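Local coordinates for flagellar hook-associated protein 2 (Helicobacter pylori, PDB 6IWY) that caps the distal tip of the growing flagellar filament, where it promotes polymerisation of flagellin monomers and keeps them from leaking out unassembled, at residues Val101-Thr104 and Pro109-Leu112; Asn156-Asp161 and Ser348-Gln353; Met164-Ile169 and Glu231-Lys236. All blocks are in the same frame, centred on the assembly; numbering follows the deposited sequence.

Interaction 1: residues Val101-Thr104 and Pro109-Leu112; sequences VMKT and PYQL
M102 and Q111 face each other as the hydrogen-bonded pair of an antiparallel ladder: M102 N gives its hydrogen to Q111 O at 3.3 Å, almost straight and in the carbonyl plane, and Q111 N returns a bond to M102 O at 3.2 Å. Two residues nearer the turn, past the non-hydrogen-bonded pair K103 and Y110, P109 O takes two bonds from T104, whose N lies 2.8 Å and OG1 3.0 Å from that oxygen. The two donors reach it from opposite faces of its plane. With chi1 45°, T104 OG1 sits between its backbone N and carbonyl carbon, and both donors reach the one oxygen.

On the face carrying V101, K103 and Y110, the extended K103 chain runs alongside the tyrosine in the same direction. K103 CG lies 3.5 Å from Y110 CE1, and K103 CE 3.4 Å from Y110 OH. V101 CG1 adds an apolar touch obliquely at Y110 CD1.

Strands 97-103 and 110-116 form a beta hairpin with 97-103 at the edge of its sheet. Strand 42-49 flanks 110-116 on the other side, bonding through F49 and L45, while L82 and A86 of helix 82-92 pack on the Y110 face.

Interaction 2: residues Asn156-Asp161 and Ser348-Gln353; sequences NLKGAD and SYEASQ
K158 and E350 reach for each other from opposite directions, one off the end of a strand and the other off the first turn of a helix, and they meet as a single salt bridge. K158 NZ donates to E350 OE2 at 3.2 Å. It approaches that oxygen on its anti side and lies 18° out of the carboxylate plane. K158 CD and CE lie alongside the same oxygen, CD at 3.3 Å from E350 OE2.

The torsions account for the meeting. E350 holds CG anti to its backbone N (chi1 179°) and stays extended from there, carrying the carboxylate straight out from the helix. K158 also starts with CG anti to its N, but bends at chi3 and chi4, which folds its last two bonds around OE2. The backbones therefore remain far apart, with the CA atoms of K158 and E350 10.9 Å from each other.

Behind the glutamate, S348 is the N-cap of the helix, its OG accepting from A351 N at 2.7 Å. This bond ties down the first turn from which E350 projects. The nearby helix N terminus would be expected to stabilise the negative charge of E350 somewhat. On the other side, R226 NH1 binds the carbonyl oxygen of K158 and so holds the backbone at the base of the lysine.

The bridge links two parts of the fold. Strand 154-158 lies inside its sheet between 164-173 and 230-233, and M164 of the former packs on K158; helix 349-356 directly follows strand 344-347, the edge of another sheet, and Y349 OH bonds to R225 O.

Interaction 3: residues Met164-Ile169 and Glu231-Lys236; sequences MHEVPI and EVKGSK
The charged contact here pairs E166 with K233, and it is a long one: E166 OE2 stands 3.7 Å from K233 NZ, a salt bridge without a hydrogen bond. K233 CE lies 3.2 Å from the same E166 OE2. The two side chains cross at about a right angle. E166 is extended beyond CG and brings one carboxylate oxygen across to the lysine, whereas K233 is bent at chi2, chi3 and chi4 (146°, 50° and 64°), and the curled tail brings CE and NZ near that oxygen.

The hydrogen bond of the glutamate goes to a third residue: S154 OG of the intervening strand bonds to E166 OE2, and this is its stronger polar partner, with K233 an additional, weaker electrostatic one. E231 also carries a carboxylate in the neighbourhood, its OE2 6.9 Å from E166 OE2; K233, lying near both, may offset whatever repulsion acts between the two acids.

No apolar or backbone contact joins the two segments; strand 154-158, with N156, lies between them. E166 and K233 both pack on the side chain of N156, and E231 pairs with it through the backbone. The CA atoms of E166 and K233 remain 9.0 Å apart, roughly two strand spacings.

This is a cross-strand ion pair reaching over a central strand, between next-but-one neighbours of an antiparallel sheet. Strand 154-158 runs between 164-173 and 230-233, and V167 and I169 turn to the opposite face, where helix 179-196 packs in a layer of helix on sheet.

Going from the N terminus, interaction 1 comes first and closes the shortest loop, a hairpin with four residues between its segments, before the others begin. Interaction 2 opens next at 156-161 and closes only at 348-353, a loop of 186 residues. Interaction 3 is nested inside it, joining 164-169 to 231-236 around helices 179-196 and 201-205. Interactions 2 and 3 share a sheet and touch: N156 N lies 2.7 Å from E231 O, and L157 O 2.9 Å from H165 N. Interaction 3 thus bridges two strands of that sheet across a third, interaction 2 ties it to helix 349-356, and interaction 1 belongs to a separate sheet, its centre about 40 Å from that of interaction 3.

Interaction 1: residues Val101-Thr104 and Pro109-Leu112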
loop_
_atom_site.group_PDB
_atom_site.type_symbol
_atom_site.label_atom_id
_atom_site.label_comp_id
_atom_site.label_asym_id
_atom_site.label_seq_id
_atom_site.Cartn_x
_atom_site.Cartn_y
_atom_site.Cartn_z
ATOM N N VAL A 101 -15.985 -4.407 10.955
ATOM C CA VAL A 101 -16.998 -5.058 10.127
ATOM C C VAL A 101 -18.310 -4.282 10.214
ATOM O O VAL A 101 -18.827 -4.036 11.310
ATOM C CB VAL A 101 -17.297 -6.498 10.628
ATOM C CG1 VAL A 101 -18.010 -7.302 9.528
ATOM C CG2 VAL A 101 -16.021 -7.205 11.107
ATOM N N MET A 102 -18.869 -3.940 9.061
ATOM C CA MET A 102 -20.026 -3.063 8.980
ATOM C C MET A 102 -21.033 -3.778 8.114
ATOM O O MET A 102 -20.667 -4.350 7.092
ATOM C CB MET A 102 -19.634 -1.724 8.349
ATOM C CG MET A 102 -20.674 -0.583 8.356
ATOM S SD MET A 102 -20.228 0.735 7.151
ATOM C CE MET A 102 -20.662 2.159 8.118
ATOM N N LYS A 103 -22.291 -3.805 8.562
ATOM C CA LYS A 103 -23.379 -4.239 7.708
ATOM C C LYS A 103 -23.582 -3.233 6.556
ATOM O O LYS A 103 -23.582 -2.021 6.761
ATOM C CB LYS A 103 -24.672 -4.350 8.507
ATOM C CG LYS A 103 -24.936 -5.700 9.146
ATOM C CD LYS A 103 -26.357 -5.769 9.654
ATOM C CE LYS A 103 -26.639 -7.063 10.369
ATOM N NZ LYS A 103 -27.900 -6.969 11.164
ATOM N N THR A 104 -23.755 -3.747 5.349
ATOM C CA THR A 104 -24.181 -2.921 4.241
ATOM C C THR A 104 -25.325 -3.600 3.500
ATOM O O THR A 104 -26.215 -4.182 4.113
ATOM C CB THR A 104 -23.042 -2.623 3.295
ATOM O OG1 THR A 104 -22.326 -3.836 3.056
ATOM C CG2 THR A 104 -22.139 -1.603 3.891
ATOM N N PRO A 109 -24.393 -9.223 3.799
ATOM C CA PRO A 109 -24.281 -7.848 4.288
ATOM C C PRO A 109 -22.925 -7.421 4.776
ATOM O O PRO A 109 -22.626 -6.228 4.769
ATOM C CB PRO A 109 -25.275 -7.783 5.441
ATOM C CG PRO A 109 -25.901 -9.136 5.556
ATOM C CD PRO A 109 -25.216 -10.084 4.664
ATOM N N TYR A 110 -22.099 -8.370 5.183
ATOM C CA TYR A 110 -20.889 -8.040 5.940
ATOM C C TYR A 110 -19.682 -7.728 5.070
ATOM O O TYR A 110 -19.265 -8.517 4.221
ATOM C CB TYR A 110 -20.586 -9.158 6.927
ATOM C CG TYR A 110 -21.664 -9.316 7.986
ATOM C CD1 TYR A 110 -21.892 -8.317 8.923
ATOM C CD2 TYR A 110 -22.452 -10.454 8.045
ATOM C CE1 TYR A 110 -22.871 -8.442 9.892
ATOM C CE2 TYR A 110 -23.446 -10.604 9.023
ATOM C CZ TYR A 110 -23.646 -9.594 9.950
ATOM O OH TYR A 110 -24.627 -9.717 10.929
ATOM N N GLN A 111 -19.108 -6.560 5.315
ATOM C CA GLN A 111 -18.031 -6.026 4.497
ATOM C C GLN A 111 -16.943 -5.536 5.404
ATOM O O GLN A 111 -17.228 -4.875 6.388
ATOM C CB GLN A 111 -18.551 -4.860 3.683
ATOM C CG GLN A 111 -17.496 -3.948 3.150
ATOM C CD GLN A 111 -16.747 -4.532 1.998
ATOM O OE1 GLN A 111 -17.315 -4.719 0.914
ATOM N NE2 GLN A 111 -15.439 -4.765 2.189
ATOM N N LEU A 112 -15.694 -5.832 5.067
ATOM C CA LEU A 112 -14.599 -5.479 5.938
ATOM C C LEU A 112 -14.280 -4.023 5.673
ATOM O O LEU A 112 -14.160 -3.607 4.522
ATOM C CB LEU A 112 -13.398 -6.390 5.674
ATOM C CG LEU A 112 -12.107 -6.210 6.482
ATOM C CD1 LEU A 112 -12.343 -6.462 7.940
ATOM C CD2 LEU A 112 -11.004 -7.133 5.948
#

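Interaction 2: residues Asn156-Asp161 and Ser348-Gln353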
loop_
_atom_site.group_PDB
_atom_site.type_symbol
_atom_site.label_atom_id
_atom_site.label_comp_id
_atom_site.label_asym_id
_atom_site.label_seq_id
_atom_site.Cartn_x
_atom_site.Cartn_y
_atom_site.Cartn_z
ATOM N N ASN A 156 8.507 2.828 -14.320
ATOM C CA ASN A 156 8.381 1.399 -14.550
ATOM C C ASN A 156 7.332 0.805 -13.631
ATOM O O ASN A 156 7.522 0.758 -12.412
ATOM C CB ASN A 156 9.687 0.709 -14.291
ATOM C CG ASN A 156 10.150 -0.052 -15.458
ATOM O OD1 ASN A 156 10.754 0.535 -16.385
ATOM N ND2 ASN A 156 9.886 -1.355 -15.471
ATOM N N LEU A 157 6.224 0.363 -14.235
ATOM C CA LEU A 157 5.087 -0.190 -13.537
ATOM C C LEU A 157 4.706 -1.488 -14.193
ATOM O O LEU A 157 5.064 -1.723 -15.365
ATOM C CB LEU A 157 3.909 0.754 -13.645
ATOM C CG LEU A 157 4.045 2.072 -12.897
ATOM C CD1 LEU A 157 3.319 3.209 -13.643
ATOM C CD2 LEU A 157 3.460 1.887 -11.541
ATOM N N LYS A 158 3.955 -2.305 -13.444
ATOM C CA LYS A 158 3.384 -3.536 -13.953
ATOM C C LYS A 158 2.133 -3.222 -14.757
ATOM O O LYS A 158 1.257 -2.538 -14.284
ATOM C CB LYS A 158 3.022 -4.476 -12.806
ATOM C CG LYS A 158 2.754 -5.871 -13.270
ATOM C CD LYS A 158 2.533 -6.844 -12.125
ATOM C CE LYS A 158 1.122 -6.769 -11.528
ATOM N NZ LYS A 158 0.684 -8.137 -11.119
ATOM N N GLY A 159 2.047 -3.735 -15.971
ATOM C CA GLY A 159 0.923 -3.440 -16.865
ATOM C C GLY A 159 -0.256 -4.401 -16.791
ATOM O O GLY A 159 -0.228 -5.427 -16.135
ATOM N N ALA A 160 -1.296 -4.044 -17.517
ATOM C CA ALA A 160 -2.480 -4.874 -17.678
ATOM C C ALA A 160 -2.160 -6.334 -18.070
ATOM O O ALA A 160 -2.922 -7.236 -17.750
ATOM C CB ALA A 160 -3.381 -4.243 -18.703
ATOM N N ASP A 161 -1.033 -6.551 -18.744
ATOM C CA ASP A 161 -0.617 -7.876 -19.201
ATOM C C ASP A 161 0.242 -8.657 -18.197
ATOM O O ASP A 161 0.708 -9.750 -18.520
ATOM C CB ASP A 161 0.170 -7.738 -20.513
ATOM C CG ASP A 161 1.489 -6.987 -20.336
ATOM O OD1 ASP A 161 1.759 -6.471 -19.228
ATOM O OD2 ASP A 161 2.273 -6.909 -21.306
ATOM N N SER A 348 1.678 -14.638 -2.280
ATOM C CA SER A 348 2.040 -13.234 -2.230
ATOM C C SER A 348 0.780 -12.386 -2.176
ATOM O O SER A 348 -0.260 -12.764 -2.726
ATOM C CB SER A 348 2.797 -12.845 -3.476
ATOM O OG SER A 348 2.115 -11.784 -4.110
ATOM N N TYR A 349 0.882 -11.227 -1.540
ATOM C CA TYR A 349 -0.149 -10.199 -1.629
ATOM C C TYR A 349 -0.520 -9.971 -3.078
ATOM O O TYR A 349 -1.710 -9.958 -3.435
ATOM C CB TYR A 349 0.311 -8.875 -1.056
ATOM C CG TYR A 349 -0.581 -7.719 -1.440
ATOM C CD1 TYR A 349 -1.719 -7.415 -0.696
ATOM C CD2 TYR A 349 -0.325 -6.951 -2.576
ATOM C CE1 TYR A 349 -2.547 -6.369 -1.025
ATOM C CE2 TYR A 349 -1.147 -5.886 -2.917
ATOM C CZ TYR A 349 -2.262 -5.604 -2.125
ATOM O OH TYR A 349 -3.100 -4.560 -2.440
ATOM N N GLU A 350 0.504 -9.777 -3.898
ATOM C CA GLU A 350 0.333 -9.541 -5.324
ATOM C C GLU A 350 -0.440 -10.690 -5.931
ATOM O O GLU A 350 -1.398 -10.478 -6.621
ATOM C CB GLU A 350 1.718 -9.380 -6.007
ATOM C CG GLU A 350 1.726 -9.155 -7.501
ATOM C CD GLU A 350 3.109 -8.801 -8.030
ATOM O OE1 GLU A 350 4.130 -9.174 -7.369
ATOM O OE2 GLU A 350 3.169 -8.157 -9.119
ATOM N N ALA A 351 -0.050 -11.920 -5.642
ATOM C CA ALA A 351 -0.763 -13.049 -6.205
ATOM C C ALA A 351 -2.252 -13.151 -5.757
ATOM O O ALA A 351 -3.057 -13.683 -6.516
ATOM C CB ALA A 351 -0.024 -14.322 -5.932
ATOM N N SER A 352 -2.603 -12.603 -4.580
ATOM C CA SER A 352 -3.921 -12.752 -3.949
ATOM C C SER A 352 -4.724 -11.468 -3.840
ATOM O O SER A 352 -5.915 -11.477 -3.473
ATOM C CB SER A 352 -3.746 -13.273 -2.533
ATOM O OG SER A 352 -3.098 -12.284 -1.763
ATOM N N GLN A 353 -4.106 -10.353 -4.168
ATOM C CA GLN A 353 -4.850 -9.096 -4.210
ATOM C C GLN A 353 -6.172 -9.153 -4.961
ATOM O O GLN A 353 -7.126 -8.575 -4.508
ATOM C CB GLN A 353 -4.012 -8.000 -4.847
ATOM C CG GLN A 353 -4.613 -6.600 -4.682
ATOM C CD GLN A 353 -5.348 -6.097 -5.906
ATOM O OE1 GLN A 353 -5.072 -6.522 -7.048
ATOM N NE2 GLN A 353 -6.257 -5.143 -5.688
#

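Interaction 3: residues Met164-Ile169 and Glu231-Lys236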
loop_
_atom_site.group_PDB
_atom_site.type_symbol
_atom_site.label_atom_id
_atom_site.label_comp_id
_atom_site.label_asym_id
_atom_site.label_seq_id
_atom_site.Cartn_x
_atom_site.Cartn_y
_atom_site.Cartn_z
ATOM N N MET A 164 6.309 -5.889 -16.585
ATOM C CA MET A 164 6.801 -4.521 -16.357
ATOM C C MET A 164 6.995 -3.797 -17.709
ATOM O O MET A 164 7.468 -4.374 -18.695
ATOM C CB MET A 164 8.110 -4.490 -15.541
ATOM C CG MET A 164 8.047 -5.033 -14.110
ATOM S SD MET A 164 6.956 -4.147 -12.953
ATOM C CE MET A 164 7.730 -2.524 -12.871
ATOM N N HIS A 165 6.597 -2.532 -17.743
ATOM C CA HIS A 165 6.784 -1.647 -18.929
ATOM C C HIS A 165 7.223 -0.267 -18.493
ATOM O O HIS A 165 6.947 0.157 -17.397
ATOM C CB HIS A 165 5.491 -1.485 -19.710
ATOM C CG HIS A 165 4.982 -2.762 -20.282
ATOM N ND1 HIS A 165 5.394 -3.243 -21.506
ATOM C CD2 HIS A 165 4.113 -3.670 -19.787
ATOM C CE1 HIS A 165 4.800 -4.397 -21.739
ATOM N NE2 HIS A 165 4.010 -4.677 -20.715
ATOM N N GLU A 166 7.861 0.436 -19.402
ATOM C CA GLU A 166 8.498 1.700 -19.130
ATOM C C GLU A 166 7.648 2.800 -19.772
ATOM O O GLU A 166 7.296 2.720 -20.935
ATOM C CB GLU A 166 9.901 1.656 -19.727
ATOM C CG GLU A 166 10.948 2.353 -18.871
ATOM C CD GLU A 166 12.417 1.957 -19.176
ATOM O OE1 GLU A 166 12.670 0.962 -19.924
ATOM O OE2 GLU A 166 13.321 2.674 -18.649
ATOM N N VAL A 167 7.257 3.793 -18.996
ATOM C CA VAL A 167 6.490 4.920 -19.520
ATOM C C VAL A 167 7.380 6.156 -19.442
ATOM O O VAL A 167 7.679 6.645 -18.342
ATOM C CB VAL A 167 5.251 5.167 -18.666
ATOM C CG1 VAL A 167 4.472 6.344 -19.214
ATOM C CG2 VAL A 167 4.395 3.885 -18.563
ATOM N N PRO A 168 7.847 6.648 -20.593
ATOM C CA PRO A 168 8.666 7.852 -20.585
ATOM C C PRO A 168 7.888 8.974 -19.989
ATOM O O PRO A 168 6.717 9.007 -20.191
ATOM C CB PRO A 168 8.892 8.120 -22.076
ATOM C CG PRO A 168 8.783 6.792 -22.737
ATOM C CD PRO A 168 7.801 6.006 -21.918
ATOM N N ILE A 169 8.502 9.864 -19.234
ATOM C CA ILE A 169 7.808 11.067 -18.788
ATOM C C ILE A 169 8.511 12.302 -19.331
ATOM O O ILE A 169 9.634 12.600 -18.938
ATOM C CB ILE A 169 7.684 11.138 -17.238
ATOM C CG1 ILE A 169 6.472 10.303 -16.758
ATOM C CG2 ILE A 169 7.484 12.590 -16.755
ATOM C CD1 ILE A 169 6.708 8.800 -16.608
ATOM N N GLU A 231 9.214 1.600 -10.222
ATOM C CA GLU A 231 10.533 2.214 -10.357
ATOM C C GLU A 231 10.445 3.550 -11.068
ATOM O O GLU A 231 9.709 3.695 -12.032
ATOM C CB GLU A 231 11.484 1.343 -11.161
ATOM C CG GLU A 231 11.561 -0.096 -10.694
ATOM C CD GLU A 231 12.586 -0.967 -11.480
ATOM O OE1 GLU A 231 12.843 -2.126 -11.026
ATOM O OE2 GLU A 231 13.106 -0.509 -12.544
ATOM N N VAL A 232 11.210 4.520 -10.582
ATOM C CA VAL A 232 11.382 5.786 -11.252
ATOM C C VAL A 232 12.826 5.805 -11.687
ATOM O O VAL A 232 13.722 5.876 -10.869
ATOM C CB VAL A 232 11.110 6.948 -10.303
ATOM C CG1 VAL A 232 11.298 8.319 -11.010
ATOM C CG2 VAL A 232 9.722 6.790 -9.695
ATOM N N LYS A 233 13.039 5.712 -12.986
ATOM C CA LYS A 233 14.363 5.566 -13.555
ATOM C C LYS A 233 14.726 6.757 -14.416
ATOM O O LYS A 233 13.878 7.506 -14.851
ATOM C CB LYS A 233 14.396 4.309 -14.422
ATOM C CG LYS A 233 14.567 3.033 -13.625
ATOM C CD LYS A 233 13.824 1.842 -14.255
ATOM C CE LYS A 233 14.109 1.629 -15.769
ATOM N NZ LYS A 233 15.547 1.271 -16.055
ATOM N N GLY A 234 16.014 6.900 -14.672
ATOM C CA GLY A 234 16.493 7.967 -15.492
ATOM C C GLY A 234 17.527 8.843 -14.812
ATOM O O GLY A 234 17.604 8.926 -13.587
ATOM N N SER A 235 18.312 9.504 -15.651
ATOM C CA SER A 235 19.339 10.415 -15.219
ATOM C C SER A 235 18.772 11.536 -14.380
ATOM O O SER A 235 19.478 12.063 -13.519
ATOM C CB SER A 235 20.123 10.980 -16.420
ATOM O OG SER A 235 19.308 11.743 -17.283
ATOM N N LYS A 236 17.505 11.881 -14.570
ATOM C CA LYS A 236 16.892 12.921 -13.735
ATOM C C LYS A 236 15.859 12.491 -12.675
ATOM O O LYS A 236 15.139 13.346 -12.168
ATOM C CB LYS A 236 16.295 13.998 -14.631
ATOM C CG LYS A 236 17.315 14.638 -15.518
ATOM C CD LYS A 236 16.749 15.831 -16.256
ATOM C CE LYS A 236 17.855 16.549 -17.034
ATOM N NZ LYS A 236 17.300 17.550 -17.977
#